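Local coordinates for protein probable oxidoreductase (PDB 4B7C) that is probably an NADP-dependent oxidoreductase of the medium-chain dehydrogenase/reductase family, with a GroES-like N-terminal domain and a Rossmann-fold domain for the cofactor, at residues B[35-38]-B[39-42]; B[313-316]-B[317-320]; B[85-88]-B[89-92]. All coordinates share one frame; numbering follows the deposited sequence.

Contact 1. Residues B[35-38]-B[39-42]; sequences EPAE and GQIL
Two hydrogen bonds join Ala37 and Gln40 across a type II beta turn, one through the backbone and one through a side chain. The closing bond runs from Gln40 N to Ala37 O at 3.0 Å and is noticeably bent at the hydrogen. In return Ala37 N donates its N-H to Gln40 OE1 at 2.9 Å, nearly straight at 164°, coming from above the plane of the side-chain carbonyl. CG of Gln40 stands anti to its own carbonyl carbon (chi1 -59°), and the chain then runs extended, which carries the amide back over Ala37. There OE1 also lies 3.6 Å from Ala37 CB. Gly39 takes the third position of the turn with a positive phi of 77°, a backbone setting that glycine adopts easily.

The apolar part joins Pro36 to Leu42 beyond the turn. Pro36 sets its CD 4.0 Å from Leu42 CB, and its CB lies equally far from Gln40 CB; Val84 of strand 77-85 adds to the cover of the proline. The N-H and the C=O of Ala37 are thus both engaged by Gln40, so the glutamine side chain acts as a substitute backbone partner and fixes the reversal leading into strand 41-49.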
loop_
_atom_site.group_PDB
_atom_site.type_symbol
_atom_site.label_atom_id
_atom_site.label_comp_id
_atom_site.label_asym_id
_atom_site.label_seq_id
_atom_site.Cartn_x
_atom_site.Cartn_y
_atom_site.Cartn_z
ATOM N N GLU B 35 -40.334 -24.315 -1.859
ATOM C CA GLU B 35 -39.778 -25.267 -2.836
ATOM C C GLU B 35 -38.871 -24.497 -3.788
ATOM O O GLU B 35 -39.134 -23.344 -4.075
ATOM C CB GLU B 35 -40.906 -26.049 -3.556
ATOM C CG GLU B 35 -41.889 -25.242 -4.360
ATOM C CD GLU B 35 -42.983 -26.112 -4.984
ATOM O OE1 GLU B 35 -43.606 -26.813 -4.176
ATOM O OE2 GLU B 35 -43.239 -26.118 -6.231
ATOM N N PRO B 36 -37.771 -25.115 -4.246
ATOM C CA PRO B 36 -36.958 -24.369 -5.200
ATOM C C PRO B 36 -37.679 -24.167 -6.518
ATOM O O PRO B 36 -38.346 -25.077 -7.019
ATOM C CB PRO B 36 -35.731 -25.267 -5.404
ATOM C CG PRO B 36 -36.231 -26.639 -5.133
ATOM C CD PRO B 36 -37.248 -26.474 -4.038
ATOM N N ALA B 37 -37.509 -22.986 -7.088
ATOM C CA ALA B 37 -37.960 -22.722 -8.446
ATOM C C ALA B 37 -36.890 -23.182 -9.427
ATOM O O ALA B 37 -35.779 -23.535 -9.042
ATOM C CB ALA B 37 -38.234 -21.234 -8.643
ATOM N N GLU B 38 -37.209 -23.077 -10.705
ATOM C CA GLU B 38 -36.260 -23.353 -11.754
ATOM C C GLU B 38 -34.961 -22.540 -11.600
ATOM O O GLU B 38 -34.976 -21.348 -11.281
ATOM C CB GLU B 38 -36.922 -23.112 -13.103
ATOM C CG GLU B 38 -36.082 -23.480 -14.301
ATOM C CD GLU B 38 -35.825 -24.960 -14.454
ATOM O OE1 GLU B 38 -36.488 -25.790 -13.777
ATOM O OE2 GLU B 38 -34.944 -25.271 -15.273
ATOM N N GLY B 39 -33.830 -23.202 -11.817
ATOM C CA GLY B 39 -32.506 -22.580 -11.654
ATOM C C GLY B 39 -32.075 -22.430 -10.207
ATOM O O GLY B 39 -31.034 -21.841 -9.907
ATOM N N GLN B 40 -32.864 -22.997 -9.299
ATOM C CA GLN B 40 -32.523 -22.978 -7.873
ATOM C C GLN B 40 -32.237 -24.371 -7.322
ATOM O O GLN B 40 -32.603 -25.388 -7.916
ATOM C CB GLN B 40 -33.658 -22.338 -7.065
ATOM C CG GLN B 40 -33.993 -20.906 -7.480
ATOM C CD GLN B 40 -35.013 -20.265 -6.543
ATOM O OE1 GLN B 40 -35.838 -20.955 -5.955
ATOM N NE2 GLN B 40 -34.977 -18.944 -6.430
ATOM N N ILE B 41 -31.605 -24.394 -6.154
ATOM C CA ILE B 41 -31.444 -25.620 -5.377
ATOM C C ILE B 41 -31.979 -25.440 -3.957
ATOM O O ILE B 41 -32.099 -24.317 -3.450
ATOM C CB ILE B 41 -29.989 -26.099 -5.326
ATOM C CG1 ILE B 41 -29.100 -25.113 -4.563
ATOM C CG2 ILE B 41 -29.468 -26.345 -6.748
ATOM C CD1 ILE B 41 -27.689 -25.632 -4.366
ATOM N N LEU B 42 -32.333 -26.566 -3.343
ATOM C CA LEU B 42 -32.727 -26.631 -1.929
ATOM C C LEU B 42 -31.659 -27.408 -1.190
ATOM O O LEU B 42 -31.387 -28.580 -1.513
ATOM C CB LEU B 42 -34.102 -27.292 -1.744
ATOM C CG LEU B 42 -34.474 -27.781 -0.320
ATOM C CD1 LEU B 42 -34.490 -26.633 0.675
ATOM C CD2 LEU B 42 -35.793 -28.543 -0.249
#

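Contact 2. Residues B[313-316]-B[317-320]; sequences LETF and PETL
Phe316 and Thr315 reach forward to Leu320 and Thr319, while Pro317 packs back on Phe316. The backbone O of Phe316 accepts from Leu320 N at 2.8 Å, and the ring lies alongside the leucine, with Phe316 CZ 3.8 Å from Leu320 CD2. A first torsion of 170° sets CG anti to the backbone N and sends the ring along the helix toward that leucine; Phe26 makes an edge-to-face pair with it, and Met54 of helix 53-58 touches both residues.

Thr315 O is gripped twice by Thr319. Thr319 N approaches at 2.9 Å, almost straight on (171° at the hydrogen), while Thr319 OG1 comes from well above the carbonyl plane, also at 2.9 Å. Thr315 OG1 is hydrogen-bonded to Gly312 O. The carboxylate of Glu318 folds back over Thr315, bringing OE1 to 2.8 Å from Thr315 O, a close approach of two acceptors, probably offset by the salt bridge of OE1 to Arg23.

The Pro317 ring, bonded directly to Phe316, brings CD to 3.3 Å from Phe316 CB and touches Tyr11 of strand 7-13. A proline in the first turn, where its missing N-H costs no helical bond, is characteristic of an alpha-helix N terminus, here entered from a short 3-10 segment.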
loop_
_atom_site.group_PDB
_atom_site.type_symbol
_atom_site.label_atom_id
_atom_site.label_comp_id
_atom_site.label_asym_id
_atom_site.label_seq_id
_atom_site.Cartn_x
_atom_site.Cartn_y
_atom_site.Cartn_z
ATOM N N LEU B 313 -28.104 -24.260 15.880
ATOM C CA LEU B 313 -28.403 -23.027 15.160
ATOM C C LEU B 313 -28.854 -21.916 16.113
ATOM O O LEU B 313 -28.444 -20.757 15.981
ATOM C CB LEU B 313 -29.499 -23.271 14.124
ATOM C CG LEU B 313 -29.964 -22.032 13.365
ATOM C CD1 LEU B 313 -28.835 -21.543 12.459
ATOM C CD2 LEU B 313 -31.212 -22.311 12.561
ATOM N N GLU B 314 -29.682 -22.301 17.079
ATOM C CA GLU B 314 -30.273 -21.377 18.055
ATOM C C GLU B 314 -29.218 -20.620 18.893
ATOM O O GLU B 314 -29.496 -19.543 19.394
ATOM C CB GLU B 314 -31.318 -22.105 18.952
ATOM C CG GLU B 314 -30.754 -23.142 19.937
ATOM C CD GLU B 314 -30.435 -24.496 19.306
ATOM O OE1 GLU B 314 -30.630 -24.677 18.079
ATOM O OE2 GLU B 314 -29.974 -25.393 20.051
ATOM N N THR B 315 -28.023 -21.189 19.036
ATOM C CA THR B 315 -26.937 -20.560 19.799
ATOM C C THR B 315 -26.160 -19.482 19.025
ATOM O O THR B 315 -25.249 -18.858 19.576
ATOM C CB THR B 315 -25.900 -21.587 20.296
ATOM O OG1 THR B 315 -25.109 -22.060 19.194
ATOM C CG2 THR B 315 -26.591 -22.761 21.016
ATOM N N PHE B 316 -26.550 -19.246 17.777
ATOM C CA PHE B 316 -25.803 -18.352 16.872
ATOM C C PHE B 316 -25.355 -16.987 17.470
ATOM O O PHE B 316 -24.160 -16.675 17.455
ATOM C CB PHE B 316 -26.579 -18.137 15.562
ATOM C CG PHE B 316 -26.004 -17.051 14.698
ATOM C CD1 PHE B 316 -24.800 -17.231 14.059
ATOM C CD2 PHE B 316 -26.636 -15.818 14.594
ATOM C CE1 PHE B 316 -24.243 -16.215 13.307
ATOM C CE2 PHE B 316 -26.091 -14.788 13.839
ATOM C CZ PHE B 316 -24.883 -14.992 13.190
ATOM N N PRO B 317 -26.296 -16.175 17.987
ATOM C CA PRO B 317 -25.902 -14.859 18.547
ATOM C C PRO B 317 -24.826 -14.930 19.608
ATOM O O PRO B 317 -23.941 -14.080 19.617
ATOM C CB PRO B 317 -27.206 -14.321 19.166
ATOM C CG PRO B 317 -28.282 -15.027 18.430
ATOM C CD PRO B 317 -27.737 -16.408 18.163
ATOM N N GLU B 318 -24.929 -15.895 20.525
ATOM C CA GLU B 318 -23.935 -16.018 21.600
ATOM C C GLU B 318 -22.639 -16.535 21.031
ATOM O O GLU B 318 -21.577 -16.026 21.375
ATOM C CB GLU B 318 -24.373 -16.931 22.758
ATOM C CG GLU B 318 -24.813 -18.342 22.461
ATOM C CD GLU B 318 -26.321 -18.496 22.402
ATOM O OE1 GLU B 318 -26.897 -17.758 21.588
ATOM O OE2 GLU B 318 -26.938 -19.335 23.136
ATOM N N THR B 319 -22.745 -17.578 20.206
ATOM C CA THR B 319 -21.570 -18.227 19.631
ATOM C C THR B 319 -20.770 -17.247 18.796
ATOM O O THR B 319 -19.549 -17.264 18.823
ATOM C CB THR B 319 -21.952 -19.457 18.782
ATOM O OG1 THR B 319 -22.728 -20.378 19.570
ATOM C CG2 THR B 319 -20.694 -20.140 18.267
ATOM N N LEU B 320 -21.471 -16.367 18.097
ATOM C CA LEU B 320 -20.823 -15.295 17.330
ATOM C C LEU B 320 -19.908 -14.387 18.170
ATOM O O LEU B 320 -18.850 -13.971 17.698
ATOM C CB LEU B 320 -21.876 -14.438 16.611
ATOM C CG LEU B 320 -21.310 -13.432 15.585
ATOM C CD1 LEU B 320 -20.425 -14.107 14.542
ATOM C CD2 LEU B 320 -22.383 -12.615 14.884
#

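Contact 3. Residues B[85-88]-B[89-92]; sequences SKHP and GFQA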
loop_
_atom_site.group_PDB
_atom_site.type_symbol
_atom_site.label_atom_id
_atom_site.label_comp_id
_atom_site.label_asym_id
_atom_site.label_seq_id
_atom_site.Cartn_x
_atom_site.Cartn_y
_atom_site.Cartn_z
ATOM N N SER B 85 -32.633 -30.343 -6.558
ATOM C CA SER B 85 -32.008 -29.462 -7.537
ATOM C C SER B 85 -32.848 -29.255 -8.785
ATOM O O SER B 85 -33.338 -30.204 -9.389
ATOM C CB SER B 85 -30.647 -29.982 -7.972
ATOM O OG SER B 85 -30.123 -29.155 -9.001
ATOM N N LYS B 86 -33.023 -27.985 -9.144
ATOM C CA LYS B 86 -33.578 -27.600 -10.454
ATOM C C LYS B 86 -32.535 -26.794 -11.238
ATOM O O LYS B 86 -32.844 -25.823 -11.916
ATOM C CB LYS B 86 -34.884 -26.830 -10.281
ATOM C CG LYS B 86 -36.030 -27.719 -9.820
ATOM C CD LYS B 86 -37.292 -26.915 -9.576
ATOM C CE LYS B 86 -38.396 -27.784 -9.005
ATOM N NZ LYS B 86 -39.531 -26.952 -8.582
ATOM N N HIS B 87 -31.286 -27.206 -11.072
ATOM C CA HIS B 87 -30.121 -26.559 -11.663
ATOM C C HIS B 87 -29.220 -27.645 -12.207
ATOM O O HIS B 87 -28.868 -28.570 -11.478
ATOM C CB HIS B 87 -29.384 -25.738 -10.604
ATOM C CG HIS B 87 -28.306 -24.835 -11.158
ATOM N ND1 HIS B 87 -27.168 -25.311 -11.680
ATOM C CD2 HIS B 87 -28.220 -23.450 -11.241
ATOM C CE1 HIS B 87 -26.397 -24.294 -12.085
ATOM N NE2 HIS B 87 -27.041 -23.152 -11.812
ATOM N N PRO B 88 -28.837 -27.550 -13.489
ATOM C CA PRO B 88 -28.056 -28.631 -14.146
ATOM C C PRO B 88 -26.652 -28.878 -13.574
ATOM O O PRO B 88 -26.078 -29.930 -13.794
ATOM C CB PRO B 88 -27.946 -28.176 -15.601
ATOM C CG PRO B 88 -28.397 -26.765 -15.643
ATOM C CD PRO B 88 -29.077 -26.397 -14.372
ATOM N N GLY B 89 -26.133 -27.926 -12.809
ATOM C CA GLY B 89 -24.822 -28.068 -12.168
ATOM C C GLY B 89 -24.794 -28.889 -10.890
ATOM O O GLY B 89 -23.726 -29.217 -10.372
ATOM N N PHE B 90 -25.969 -29.218 -10.372
ATOM C CA PHE B 90 -26.082 -29.865 -9.066
ATOM C C PHE B 90 -27.136 -30.962 -9.070
ATOM O O PHE B 90 -28.170 -30.855 -9.720
ATOM C CB PHE B 90 -26.413 -28.834 -7.967
ATOM C CG PHE B 90 -25.391 -27.747 -7.847
ATOM C CD1 PHE B 90 -24.294 -27.894 -7.022
ATOM C CD2 PHE B 90 -25.524 -26.591 -8.593
ATOM C CE1 PHE B 90 -23.319 -26.916 -6.949
ATOM C CE2 PHE B 90 -24.568 -25.602 -8.520
ATOM C CZ PHE B 90 -23.466 -25.761 -7.696
ATOM N N GLN B 91 -26.893 -31.989 -8.270
ATOM C CA GLN B 91 -27.871 -33.073 -8.108
ATOM C C GLN B 91 -28.134 -33.330 -6.622
ATOM O O GLN B 91 -27.282 -33.077 -5.750
ATOM C CB GLN B 91 -27.496 -34.361 -8.906
ATOM C CG GLN B 91 -26.285 -35.104 -8.400
ATOM C CD GLN B 91 -26.001 -36.416 -9.132
ATOM O OE1 GLN B 91 -25.992 -36.471 -10.357
ATOM N NE2 GLN B 91 -25.728 -37.472 -8.368
ATOM N N ALA B 92 -29.320 -33.855 -6.349
ATOM C CA ALA B 92 -29.682 -34.334 -5.030
ATOM C C ALA B 92 -28.592 -35.286 -4.507
ATOM O O ALA B 92 -28.124 -36.176 -5.222
ATOM C CB ALA B 92 -31.037 -35.026 -5.090
#
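With chi1 at 175°, the hydroxyl of Ser85 points away from its own backbone N and across the loop to Phe90, while a similar first torsion in His87 (-170°) places the imidazole beside the phenyl group of Phe90. Ser85 OG donates to Phe90 O at 2.7 Å, from above the carbonyl plane, and accepts from His87 N at 3.1 Å. The second bond makes an ST turn, and with both in place one hydroxyl links the two limbs of the loop.

Between those limbs a type I beta turn runs from His87 to Phe90. It is closed by Phe90 N on His87 O at 3.2 Å, and it has an additional side-chain bond: Gly89 N reaches His87 ND1 at 3.0 Å, at the edge of the imidazole and in its plane. ND1 therefore serves as the acceptor, a role consistent with a proton on the other ring nitrogen if the ring is neutral. The phenyl of Phe90 turns its edge to the imidazole face in an offset edge-to-face pair, centroids 5.5 Å apart and planes at 62°. Phe90 CD2 lies 3.7 Å from His87 ND1.

Both rings rest on Pro110 and on Ile41 of strand 41-49, and Phe90 also meets Phe113. The turn lies at the surface of the N-terminal domain, in the loop that joins strand 77-85 to strand 95-97.

From the N terminus, contact 1 comes first, closing the loop between strand 26-32 and strand 41-49. Contact 3 follows, in the connection from strand 77-85 to strand 95-97, and contact 2 comes near the C terminus, between strand 307-311 and helix 316-321. The three are in series; none nests in or crosses another. Contacts 1 and 3 are neighbours, centres about 9 Å apart, joined through Lys86: its NZ reaches Pro36 O and its backbone O takes Gly39 N. They lie together at one end of the antiparallel pair 41-49 and 77-85. Contact 2 stands apart, its centre about 28 Å from that of contact 1, and packs against strands 7-13 and 331-335.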